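Local coordinates for devB protein (Vibrio cholerae O1 biovar eltor str. N16961, PDB 1Y89), which is probably a 6-phosphogluconolactonase, hydrolysing the lactone of the pentose phosphate pathway, at residues W134-V139 against S188-G193; V180-K185 against A216-T221. All coordinates share one frame; numbering follows the deposited sequence.

Contact 1 lies in the core, where strand 134-137 runs beside strand 186-191 in the middle of the mixed sheet; contact 2 sits nearer the surface, where helix 178-183 ends against the loop that follows helix 214-217. Backbone hydrogen bonds, buried apolar side chains and one buried indole-to-hydroxyl bond make up the first. In the second, Ser220 and Thr221 bring a hydroxyl and a backbone N-H to carbonyl oxygens at and just past the end of the helix, with a water filling in. Helix 178-183 leads straight into strand 186-191, and the two contacts meet directly: Tyr189 OH probably bonds to Ile218 O at 2.8 Å, while Leu181 and Ala184 pack on Leu137 and Ile135.

Contact 1 (W134-V139 against S188-G193); sequences WILLGV and SYLVLG
The indole of Trp134 meets Ser188 edge-on: NE1 gives its proton to Ser188 OG at 2.8 Å, with the hydroxyl oxygen lying in the ring plane and the bond nearly straight (167°). Leu136 CD2, from the same strand, rests over one indole face toward the rim. Ser188 OG is also bonded to Glu226, so the buried hydroxyl has partners on two strands. On the other face of the sheet, Tyr189 has Gly138 O at its ring edge, in plane, while Leu137 CD1 reaches CE1 at 3.5 Å and Val139 CG2, its side chain crossing the tyrosine at about a right angle, comes to CD1 at 3.5 Å. Leu137 and Tyr189 lie side by side, pointing the same way; the phenol stacks on Trp227. Beyond it, Val139 CG2 touches Val191 CG2 at 3.6 Å. Between the strands, Ser188 N bonds to Ile135 O, Leu137 N to Ser188 O and Leu190 N to Leu137 O (2.8 Å). Past Leu137 the direct bonding gives way to a water that accepts from Val139 N (2.9 Å) and lies 2.7 Å from Leu190 O, to which it may donate. Adjacent parallel strands in the middle of a sheet with helices packed against it are characteristic of the Rossmann-like alpha/beta fold of this family.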
loop_
_atom_site.group_PDB
_atom_site.type_symbol
_atom_site.label_atom_id
_atom_site.label_comp_id
_atom_site.label_asym_id
_atom_site.label_seq_id
_atom_site.Cartn_x
_atom_site.Cartn_y
_atom_site.Cartn_z
ATOM N N TRP A 134 -10.800 1.482 -10.842
ATOM C CA TRP A 134 -9.503 0.807 -10.836
ATOM C C TRP A 134 -9.052 0.540 -12.251
ATOM O O TRP A 134 -9.807 -0.039 -13.071
ATOM C CB TRP A 134 -9.623 -0.533 -10.105
ATOM C CG TRP A 134 -8.280 -1.150 -9.687
ATOM C CD1 TRP A 134 -7.043 -0.538 -9.671
ATOM C CD2 TRP A 134 -8.089 -2.470 -9.168
ATOM N NE1 TRP A 134 -6.091 -1.415 -9.179
ATOM C CE2 TRP A 134 -6.712 -2.604 -8.854
ATOM C CE3 TRP A 134 -8.954 -3.566 -8.954
ATOM C CZ2 TRP A 134 -6.173 -3.799 -8.301
ATOM C CZ3 TRP A 134 -8.421 -4.749 -8.407
ATOM C CH2 TRP A 134 -7.040 -4.850 -8.088
ATOM N N ILE A 135 -7.828 0.944 -12.564
ATOM C CA ILE A 135 -7.258 0.651 -13.871
ATOM C C ILE A 135 -5.975 -0.119 -13.614
ATOM O O ILE A 135 -5.060 0.387 -12.916
ATOM C CB ILE A 135 -6.984 1.955 -14.692
ATOM C CG1 ILE A 135 -8.295 2.779 -14.859
ATOM C CG2 ILE A 135 -6.346 1.631 -16.062
ATOM C CD1 ILE A 135 -8.115 4.077 -15.704
ATOM N N LEU A 136 -5.896 -1.316 -14.198
ATOM C CA LEU A 136 -4.671 -2.144 -14.137
ATOM C C LEU A 136 -3.874 -1.829 -15.400
ATOM O O LEU A 136 -4.440 -1.869 -16.537
ATOM C CB LEU A 136 -5.034 -3.648 -14.170
ATOM C CG LEU A 136 -5.930 -4.140 -13.005
ATOM C CD1 LEU A 136 -5.980 -5.705 -13.044
ATOM C CD2 LEU A 136 -5.383 -3.683 -11.705
ATOM N N LEU A 137 -2.596 -1.520 -15.225
ATOM C CA LEU A 137 -1.759 -1.055 -16.333
ATOM C C LEU A 137 -0.497 -1.873 -16.422
ATOM O O LEU A 137 -0.027 -2.414 -15.402
ATOM C CB LEU A 137 -1.377 0.437 -16.159
ATOM C CG LEU A 137 -2.591 1.363 -16.258
ATOM C CD1 LEU A 137 -2.171 2.775 -15.786
ATOM C CD2 LEU A 137 -3.116 1.420 -17.735
ATOM N N GLY A 138 0.032 -1.969 -17.648
ATOM C CA GLY A 138 1.354 -2.526 -17.905
ATOM C C GLY A 138 2.383 -1.427 -18.108
ATOM O O GLY A 138 2.037 -0.231 -18.334
ATOM N N VAL A 139 3.662 -1.819 -18.050
ATOM C CA VAL A 139 4.723 -0.918 -18.474
ATOM C C VAL A 139 5.668 -1.653 -19.432
ATOM O O VAL A 139 6.302 -2.599 -19.020
ATOM C CB VAL A 139 5.520 -0.397 -17.270
ATOM C CG1 VAL A 139 6.654 0.556 -17.736
ATOM C CG2 VAL A 139 4.592 0.293 -16.287
ATOM N N SER A 188 -2.849 1.130 -11.255
ATOM C CA SER A 188 -1.864 0.229 -10.686
ATOM C C SER A 188 -1.031 -0.330 -11.803
ATOM O O SER A 188 -1.542 -1.107 -12.609
ATOM C CB SER A 188 -2.525 -0.946 -9.913
ATOM O OG SER A 188 -3.487 -0.494 -8.965
ATOM N N TYR A 189 0.236 0.068 -11.838
ATOM C CA TYR A 189 1.188 -0.447 -12.823
ATOM C C TYR A 189 1.749 -1.771 -12.319
ATOM O O TYR A 189 2.305 -1.816 -11.216
ATOM C CB TYR A 189 2.339 0.536 -13.013
ATOM C CG TYR A 189 1.931 1.828 -13.684
ATOM C CD1 TYR A 189 1.705 1.863 -15.068
ATOM C CD2 TYR A 189 1.814 3.029 -12.943
ATOM C CE1 TYR A 189 1.346 3.026 -15.715
ATOM C CE2 TYR A 189 1.437 4.233 -13.577
ATOM C CZ TYR A 189 1.225 4.218 -14.964
ATOM O OH TYR A 189 0.861 5.365 -15.638
ATOM N N LEU A 190 1.531 -2.841 -13.087
ATOM C CA LEU A 190 1.854 -4.197 -12.648
ATOM C C LEU A 190 3.115 -4.562 -13.417
ATOM O O LEU A 190 3.079 -4.781 -14.639
ATOM C CB LEU A 190 0.713 -5.172 -12.971
ATOM C CG LEU A 190 -0.688 -4.744 -12.489
ATOM C CD1 LEU A 190 -1.738 -5.844 -12.859
ATOM C CD2 LEU A 190 -0.682 -4.415 -10.953
ATOM N N VAL A 191 4.243 -4.591 -12.695
ATOM C CA VAL A 191 5.554 -4.616 -13.363
ATOM C C VAL A 191 6.384 -5.711 -12.728
ATOM O O VAL A 191 6.979 -5.491 -11.675
ATOM C CB VAL A 191 6.279 -3.261 -13.236
ATOM C CG1 VAL A 191 7.566 -3.269 -14.064
ATOM C CG2 VAL A 191 5.357 -2.118 -13.709
ATOM N N LEU A 192 6.403 -6.874 -13.385
ATOM C CA LEU A 192 7.008 -8.079 -12.851
ATOM C C LEU A 192 8.133 -8.618 -13.724
ATOM O O LEU A 192 8.069 -8.535 -14.956
ATOM C CB LEU A 192 5.946 -9.174 -12.672
ATOM C CG LEU A 192 5.132 -9.076 -11.376
ATOM C CD1 LEU A 192 4.392 -7.769 -11.191
ATOM C CD2 LEU A 192 4.165 -10.238 -11.275
ATOM N N GLY A 193 9.155 -9.177 -13.069
ATOM C CA GLY A 193 10.209 -9.958 -13.752
ATOM C C GLY A 193 11.494 -9.169 -13.987
ATOM O O GLY A 193 11.494 -7.926 -14.020
HETATM O O HOH W 1 4.229 -4.476 -17.106
#

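Contact 2 (V180-K185 against A216-T221); sequences VLQAAK and AKIHST
Gln182 meets Thr221 and His219 through its backbone and side chain. Its carbonyl oxygen takes the N-H of Thr221 at 2.9 Å, in the carbonyl plane on a lone pair and nearly straight (168°). Thr221 OG1 also comes to this oxygen, at 3.2 Å, and Ser220 CA makes a CA-H...O contact with it. In return, His219 O sits 3.5 Å from Gln182 CA. The Gln182 side chain is extended beyond CG and carries NE2 to a water at 2.9 Å; the same water accepts from His219 N and donates to Lys217 O, tying the amide to the turn where helix 214-217 ends. This is a helix C-terminus met by a loop: Ser220 and Thr221 bring donors to carbonyls at and just past the end of helix 178-183, which is the helix leading into strand 186-191 of the alpha/beta fold. Ile218, the first residue to leave helical geometry, supplies the apolar part: CG2, anti to the backbone N, lies 3.6 Å from Leu181 CB and close to CD2, with strand 134-137 beyond Leu181. Ser220 OG, anti to its own N (chi1 176°), donates to Ala184 O at 2.7 Å, approaching nearly in line with the carbonyl, and in turn is bonded by Gly223 N, while Ser220 N reaches Thr225 OG1.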
loop_
_atom_site.group_PDB
_atom_site.type_symbol
_atom_site.label_atom_id
_atom_site.label_comp_id
_atom_site.label_asym_id
_atom_site.label_seq_id
_atom_site.Cartn_x
_atom_site.Cartn_y
_atom_site.Cartn_z
ATOM N N VAL A 180 -8.148 9.765 -19.306
ATOM C CA VAL A 180 -8.968 8.793 -18.566
ATOM C C VAL A 180 -8.152 8.135 -17.427
ATOM O O VAL A 180 -8.644 7.944 -16.292
ATOM C CB VAL A 180 -9.542 7.721 -19.525
ATOM C CG1 VAL A 180 -10.325 6.658 -18.751
ATOM C CG2 VAL A 180 -10.434 8.432 -20.619
ATOM N N LEU A 181 -6.907 7.755 -17.714
ATOM C CA LEU A 181 -6.059 7.230 -16.625
ATOM C C LEU A 181 -5.875 8.195 -15.461
ATOM O O LEU A 181 -5.958 7.803 -14.293
ATOM C CB LEU A 181 -4.679 6.797 -17.152
ATOM C CG LEU A 181 -4.534 5.446 -17.826
ATOM C CD1 LEU A 181 -5.640 5.136 -18.855
ATOM C CD2 LEU A 181 -3.090 5.339 -18.505
ATOM N N GLN A 182 -5.636 9.460 -15.781
ATOM C CA GLN A 182 -5.444 10.496 -14.779
ATOM C C GLN A 182 -6.714 10.755 -13.935
ATOM O O GLN A 182 -6.619 11.133 -12.758
ATOM C CB GLN A 182 -4.988 11.787 -15.485
ATOM C CG GLN A 182 -3.577 11.707 -16.098
ATOM C CD GLN A 182 -3.301 12.827 -17.119
ATOM O OE1 GLN A 182 -4.223 13.329 -17.764
ATOM N NE2 GLN A 182 -2.021 13.185 -17.294
ATOM N N ALA A 183 -7.896 10.546 -14.528
ATOM C CA ALA A 183 -9.162 10.750 -13.813
ATOM C C ALA A 183 -9.597 9.610 -12.886
ATOM O O ALA A 183 -10.560 9.752 -12.110
ATOM C CB ALA A 183 -10.275 11.074 -14.828
ATOM N N ALA A 184 -8.926 8.464 -12.997
ATOM C CA ALA A 184 -9.323 7.262 -12.249
ATOM C C ALA A 184 -9.060 7.381 -10.742
ATOM O O ALA A 184 -8.172 8.136 -10.309
ATOM C CB ALA A 184 -8.639 6.038 -12.826
ATOM N N LYS A 185 -9.837 6.656 -9.935
ATOM C CA LYS A 185 -9.627 6.692 -8.485
ATOM C C LYS A 185 -8.309 6.006 -8.097
ATOM O O LYS A 185 -7.692 6.346 -7.072
ATOM C CB LYS A 185 -10.780 6.013 -7.765
ATOM C CG LYS A 185 -12.107 6.788 -7.922
ATOM C CD LYS A 185 -13.238 5.962 -7.338
ATOM C CE LYS A 185 -14.655 6.538 -7.700
ATOM N NZ LYS A 185 -15.784 5.589 -7.285
ATOM N N ALA A 216 5.994 6.706 -16.648
ATOM C CA ALA A 216 6.592 7.672 -15.689
ATOM C C ALA A 216 5.770 8.970 -15.521
ATOM O O ALA A 216 5.805 9.608 -14.455
ATOM C CB ALA A 216 8.015 8.032 -16.099
ATOM N N LYS A 217 5.055 9.362 -16.569
ATOM C CA LYS A 217 4.339 10.647 -16.632
ATOM C C LYS A 217 2.877 10.618 -16.203
ATOM O O LYS A 217 2.291 11.659 -15.874
ATOM C CB LYS A 217 4.393 11.197 -18.069
ATOM C CG LYS A 217 5.784 11.555 -18.536
ATOM C CD LYS A 217 5.715 12.183 -19.923
ATOM C CE LYS A 217 7.079 12.182 -20.598
ATOM N NZ LYS A 217 7.995 13.151 -19.924
ATOM N N ILE A 218 2.261 9.445 -16.244
ATOM C CA ILE A 218 0.816 9.358 -16.056
ATOM C C ILE A 218 0.517 8.912 -14.639
ATOM O O ILE A 218 0.944 7.828 -14.216
ATOM C CB ILE A 218 0.169 8.417 -17.138
ATOM C CG1 ILE A 218 0.219 9.113 -18.516
ATOM C CG2 ILE A 218 -1.295 8.108 -16.779
ATOM C CD1 ILE A 218 -0.075 8.161 -19.705
ATOM N N HIS A 219 -0.179 9.746 -13.878
ATOM C CA HIS A 219 -0.611 9.319 -12.534
ATOM C C HIS A 219 -2.045 9.776 -12.296
ATOM O O HIS A 219 -2.531 10.742 -12.931
ATOM C CB HIS A 219 0.328 9.878 -11.430
ATOM C CG HIS A 219 0.547 11.351 -11.524
ATOM N ND1 HIS A 219 1.602 11.903 -12.226
ATOM C CD2 HIS A 219 -0.159 12.394 -11.016
ATOM C CE1 HIS A 219 1.523 13.225 -12.155
ATOM N NE2 HIS A 219 0.462 13.548 -11.431
ATOM N N SER A 220 -2.729 9.107 -11.382
ATOM C CA SER A 220 -4.028 9.608 -10.956
ATOM C C SER A 220 -3.858 11.012 -10.374
ATOM O O SER A 220 -3.049 11.222 -9.429
ATOM C CB SER A 220 -4.620 8.697 -9.896
ATOM O OG SER A 220 -5.835 9.240 -9.428
ATOM N N THR A 221 -4.615 11.969 -10.909
ATOM C CA THR A 221 -4.548 13.357 -10.429
ATOM C C THR A 221 -4.935 13.503 -8.957
ATOM O O THR A 221 -4.206 14.137 -8.200
ATOM C CB THR A 221 -5.476 14.296 -11.258
ATOM O OG1 THR A 221 -5.250 14.043 -12.655
ATOM C CG2 THR A 221 -5.212 15.811 -10.936
HETATM O O HOH W 2 -0.291 12.514 -15.112
#